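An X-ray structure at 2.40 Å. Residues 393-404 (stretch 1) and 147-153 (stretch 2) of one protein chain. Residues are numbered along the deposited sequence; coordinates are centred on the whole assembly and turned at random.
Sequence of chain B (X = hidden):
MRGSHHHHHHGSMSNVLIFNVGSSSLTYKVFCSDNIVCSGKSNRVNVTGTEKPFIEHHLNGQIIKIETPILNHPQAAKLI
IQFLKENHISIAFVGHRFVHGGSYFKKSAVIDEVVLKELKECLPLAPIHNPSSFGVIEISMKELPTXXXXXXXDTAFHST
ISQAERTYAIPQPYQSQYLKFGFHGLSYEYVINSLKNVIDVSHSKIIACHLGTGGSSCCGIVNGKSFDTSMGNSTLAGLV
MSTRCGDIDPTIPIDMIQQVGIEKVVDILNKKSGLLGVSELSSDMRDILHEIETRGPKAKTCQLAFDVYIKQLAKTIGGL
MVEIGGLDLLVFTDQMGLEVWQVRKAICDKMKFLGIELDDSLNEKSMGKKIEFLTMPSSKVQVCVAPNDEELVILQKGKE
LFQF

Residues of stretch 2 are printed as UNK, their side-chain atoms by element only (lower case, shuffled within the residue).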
# COMPACT_ATOMS: atom_id res chain seq x y z
N VAL B 393 -3.88 24.78 15.58
CA VAL B 393 -3.23 24.44 14.31
C VAL B 393 -3.38 25.55 13.27
O VAL B 393 -2.41 25.92 12.61
CB VAL B 393 -3.78 23.11 13.75
CG1 VAL B 393 -3.33 22.91 12.32
CG2 VAL B 393 -3.32 21.94 14.60
N ILE B 394 -4.59 26.08 13.14
CA ILE B 394 -4.84 27.19 12.22
C ILE B 394 -4.23 28.48 12.76
O ILE B 394 -3.70 29.29 11.99
CB ILE B 394 -6.35 27.39 11.99
CG1 ILE B 394 -6.99 26.10 11.46
CG2 ILE B 394 -6.60 28.54 11.02
CD1 ILE B 394 -8.50 26.17 11.34
N LEU B 395 -4.29 28.66 14.08
CA LEU B 395 -3.70 29.82 14.73
C LEU B 395 -2.19 29.85 14.52
O LEU B 395 -1.60 30.90 14.26
CB LEU B 395 -4.03 29.82 16.22
CG LEU B 395 -3.51 31.04 17.00
CD1 LEU B 395 -4.16 32.31 16.47
CD2 LEU B 395 -3.75 30.89 18.49
N GLN B 396 -1.56 28.68 14.64
CA GLN B 396 -0.11 28.57 14.48
C GLN B 396 0.34 28.97 13.08
O GLN B 396 1.40 29.59 12.92
CB GLN B 396 0.35 27.14 14.80
CG GLN B 396 1.85 26.93 14.67
CD GLN B 396 2.65 27.75 15.67
OE1 GLN B 396 2.32 27.79 16.86
NE2 GLN B 396 3.70 28.40 15.20
N LYS B 397 -0.46 28.62 12.08
CA LYS B 397 -0.17 28.98 10.70
C LYS B 397 -0.20 30.50 10.57
O LYS B 397 0.54 31.08 9.76
CB LYS B 397 -1.19 28.34 9.76
CG LYS B 397 -0.66 28.07 8.35
CD LYS B 397 0.53 27.11 8.40
CE LYS B 397 1.46 27.29 7.21
NZ LYS B 397 1.59 28.72 6.81
N GLY B 398 -1.03 31.15 11.38
CA GLY B 398 -1.13 32.60 11.37
C GLY B 398 0.06 33.29 12.01
O GLY B 398 0.49 34.35 11.54
N LYS B 399 0.58 32.71 13.10
CA LYS B 399 1.79 33.22 13.73
C LYS B 399 2.93 33.17 12.73
O LYS B 399 3.78 34.06 12.69
CB LYS B 399 2.16 32.37 14.96
CG LYS B 399 1.08 32.27 16.03
CD LYS B 399 1.60 31.52 17.25
CE LYS B 399 0.46 31.09 18.18
NZ LYS B 399 0.95 30.28 19.34
N GLU B 400 2.94 32.12 11.92
CA GLU B 400 3.98 31.91 10.93
C GLU B 400 3.90 32.94 9.80
O GLU B 400 4.92 33.37 9.26
CB GLU B 400 3.84 30.49 10.36
CG GLU B 400 4.89 30.08 9.36
CD GLU B 400 4.73 28.62 8.96
OE1 GLU B 400 4.33 27.81 9.82
OE2 GLU B 400 5.00 28.29 7.78
N LEU B 401 2.68 33.35 9.46
CA LEU B 401 2.46 34.27 8.34
C LEU B 401 2.51 35.74 8.72
O LEU B 401 2.89 36.59 7.91
CB LEU B 401 1.11 33.97 7.67
CG LEU B 401 0.96 32.65 6.92
CD1 LEU B 401 -0.43 32.53 6.32
CD2 LEU B 401 2.01 32.53 5.84
N PHE B 402 2.12 36.06 9.95
CA PHE B 402 1.98 37.45 10.38
C PHE B 402 2.84 37.83 11.58
O PHE B 402 2.95 39.01 11.92
CB PHE B 402 0.51 37.77 10.68
CG PHE B 402 -0.38 37.78 9.47
CD1 PHE B 402 -0.17 38.69 8.45
CD2 PHE B 402 -1.44 36.89 9.36
CE1 PHE B 402 -0.98 38.71 7.34
CE2 PHE B 402 -2.26 36.90 8.25
CZ PHE B 402 -2.03 37.82 7.24
N GLN B 403 3.45 36.83 12.22
CA GLN B 403 4.29 37.03 13.40
C GLN B 403 3.54 37.57 14.62
O GLN B 403 4.12 38.24 15.47
CB GLN B 403 5.50 37.91 13.07
CG GLN B 403 6.83 37.38 13.57
CD GLN B 403 7.26 36.11 12.86
OE1 GLN B 403 6.83 35.83 11.74
NE2 GLN B 403 8.10 35.32 13.52
N PHE B 404 2.24 37.26 14.72
CA PHE B 404 1.50 37.59 15.93
C PHE B 404 1.67 36.51 16.99
O PHE B 404 1.27 36.69 18.15
CB PHE B 404 0.01 37.90 15.66
CG PHE B 404 -0.76 36.77 15.02
CD1 PHE B 404 -1.06 35.61 15.73
CD2 PHE B 404 -1.23 36.88 13.72
CE1 PHE B 404 -1.78 34.58 15.15
CE2 PHE B 404 -1.95 35.86 13.13
CZ PHE B 404 -2.23 34.71 13.85
N UNK B 147 -9.25 44.00 7.36
CA UNK B 147 -8.64 43.04 8.27
C UNK B 147 -7.86 41.97 7.51
O UNK B 147 -8.40 41.32 6.61
c UNK B 147 -9.06 41.37 10.11
c UNK B 147 -9.70 42.36 9.16
o UNK B 147 -10.38 43.36 9.91
N UNK B 148 -6.59 41.81 7.87
CA UNK B 148 -5.74 40.80 7.24
C UNK B 148 -6.31 39.41 7.49
O UNK B 148 -6.67 39.06 8.62
n UNK B 148 -0.94 41.17 4.21
n UNK B 148 -3.12 41.73 3.77
n UNK B 148 -2.22 42.18 5.84
c UNK B 148 -2.09 41.69 4.61
c UNK B 148 -3.73 42.30 7.79
c UNK B 148 -3.44 42.77 6.37
c UNK B 148 -4.31 40.89 7.80
N UNK B 149 -6.42 38.61 6.43
CA UNK B 149 -6.96 37.26 6.55
C UNK B 149 -6.06 36.26 5.82
O UNK B 149 -5.40 36.61 4.83
c UNK B 149 -10.79 37.95 6.44
o UNK B 149 -11.20 36.80 6.33
c UNK B 149 -9.32 38.25 6.64
c UNK B 149 -8.40 37.20 6.02
n UNK B 149 -11.61 39.01 6.41
N UNK B 150 -6.03 35.03 6.33
CA UNK B 150 -5.18 33.99 5.75
C UNK B 150 -5.92 32.67 5.65
O UNK B 150 -6.83 32.38 6.43
c UNK B 150 -4.11 33.27 7.98
c UNK B 150 -4.46 32.29 10.56
c UNK B 150 -4.59 33.64 10.32
o UNK B 150 -4.64 31.81 11.83
c UNK B 150 -4.16 31.43 9.54
c UNK B 150 -3.98 31.92 8.26
c UNK B 150 -4.42 34.13 9.03
c UNK B 150 -3.90 33.81 6.58
N UNK B 151 -5.52 31.86 4.67
CA UNK B 151 -6.09 30.54 4.51
C UNK B 151 -5.03 29.46 4.74
O UNK B 151 -3.99 29.44 4.07
c UNK B 151 -5.84 30.77 2.00
c UNK B 151 -7.30 28.97 2.95
c UNK B 151 -6.78 30.38 3.13
N UNK B 152 -5.27 28.60 5.72
CA UNK B 152 -4.36 27.49 5.99
C UNK B 152 -4.74 26.31 5.09
O UNK B 152 -5.83 25.77 5.21
c UNK B 152 -4.44 27.10 7.44
N UNK B 153 -3.83 25.92 4.20
CA UNK B 153 -4.12 24.85 3.23
C UNK B 153 -3.61 23.49 3.70
O UNK B 153 -2.41 23.31 3.96
c UNK B 153 -4.42 26.24 1.14
c UNK B 153 -3.55 23.94 0.96
c UNK B 153 -4.04 27.66 1.47
c UNK B 153 -3.56 25.18 1.83

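Position 147 has three side-chain atoms: one carbon carrying an oxygen and a second carbon. A hydroxyl and a methyl on a branched CB make Thr147. Its side chain is out of reach of stretch 1, and the residue takes no part in the contact.

Position 148 carries three carbons in a row, a nitrogen, then a carbon holding two more nitrogens. That planar end is a guanidinium, so this is Arg148. Its CB points toward the helix and lies 3.9 Å from CZ of Phe402; the aliphatic root of a charged side chain serves here as apolar surface.

At position 149 there are three carbons, the third bearing one oxygen and one nitrogen. The pattern fits a carboxamide two carbons beyond CB, Gln149. Its CB points away, and both polar side-chain atoms are hydrogen-bonded elsewhere in the structure. What it offers the helix is backbone: its O sits near the plane of the Phe402 ring, 4.3 Å from CZ of Phe402.

Position 150 shows one carbon, then a six-carbon ring bearing an oxygen. That oxygen lies 2.7 Å from O of Ile394. A hydroxyl on a six-membered ring identifies Tyr150, and its OH donates a hydrogen bond to that carbonyl. One ring face receives Gly398, whose CA stands 3.8 Å from the centroid of the Tyr150 ring in a CH-pi contact. A CB on that glycine would come within 2.6 Å of Tyr150 OH and 2.4 Å of Phe404 CZ, so the bare backbone is what admits the ring.

Position 151 has three carbons, one carrying the other two. This is Val151, directed away from the helix as strand alternation requires.

Position 152 has a single carbon, which is 4.0 Å from CG of Lys397 and 4.4 Å from CG2 of Ile394. One methyl means Ala152, and its smallness suits the place where the backbones come nearest, with CA of Ile394 and CA of Ala152 6.3 Å apart.

Position 153 has four carbons, forked at the first, with one arm two carbons long: Ile153, pointing away and out of contact.

The rule is alternation against a helix crossed at 120°. Positions 148, 150 and 152 face it, and the CA spacing narrows from 9.0 Å between Phe402 and Arg148 to 6.3 Å between Ile394 and Ala152. Tyr150 is the centerpiece: CD1 of Leu401 packs 3.7 Å from its CB, CE2 of Phe402 lies 3.6 Å from its CD1, and its hydroxyl ties an apolar cluster to the helix backbone.

Stretch 2, residues 147-153: TRQYVAI
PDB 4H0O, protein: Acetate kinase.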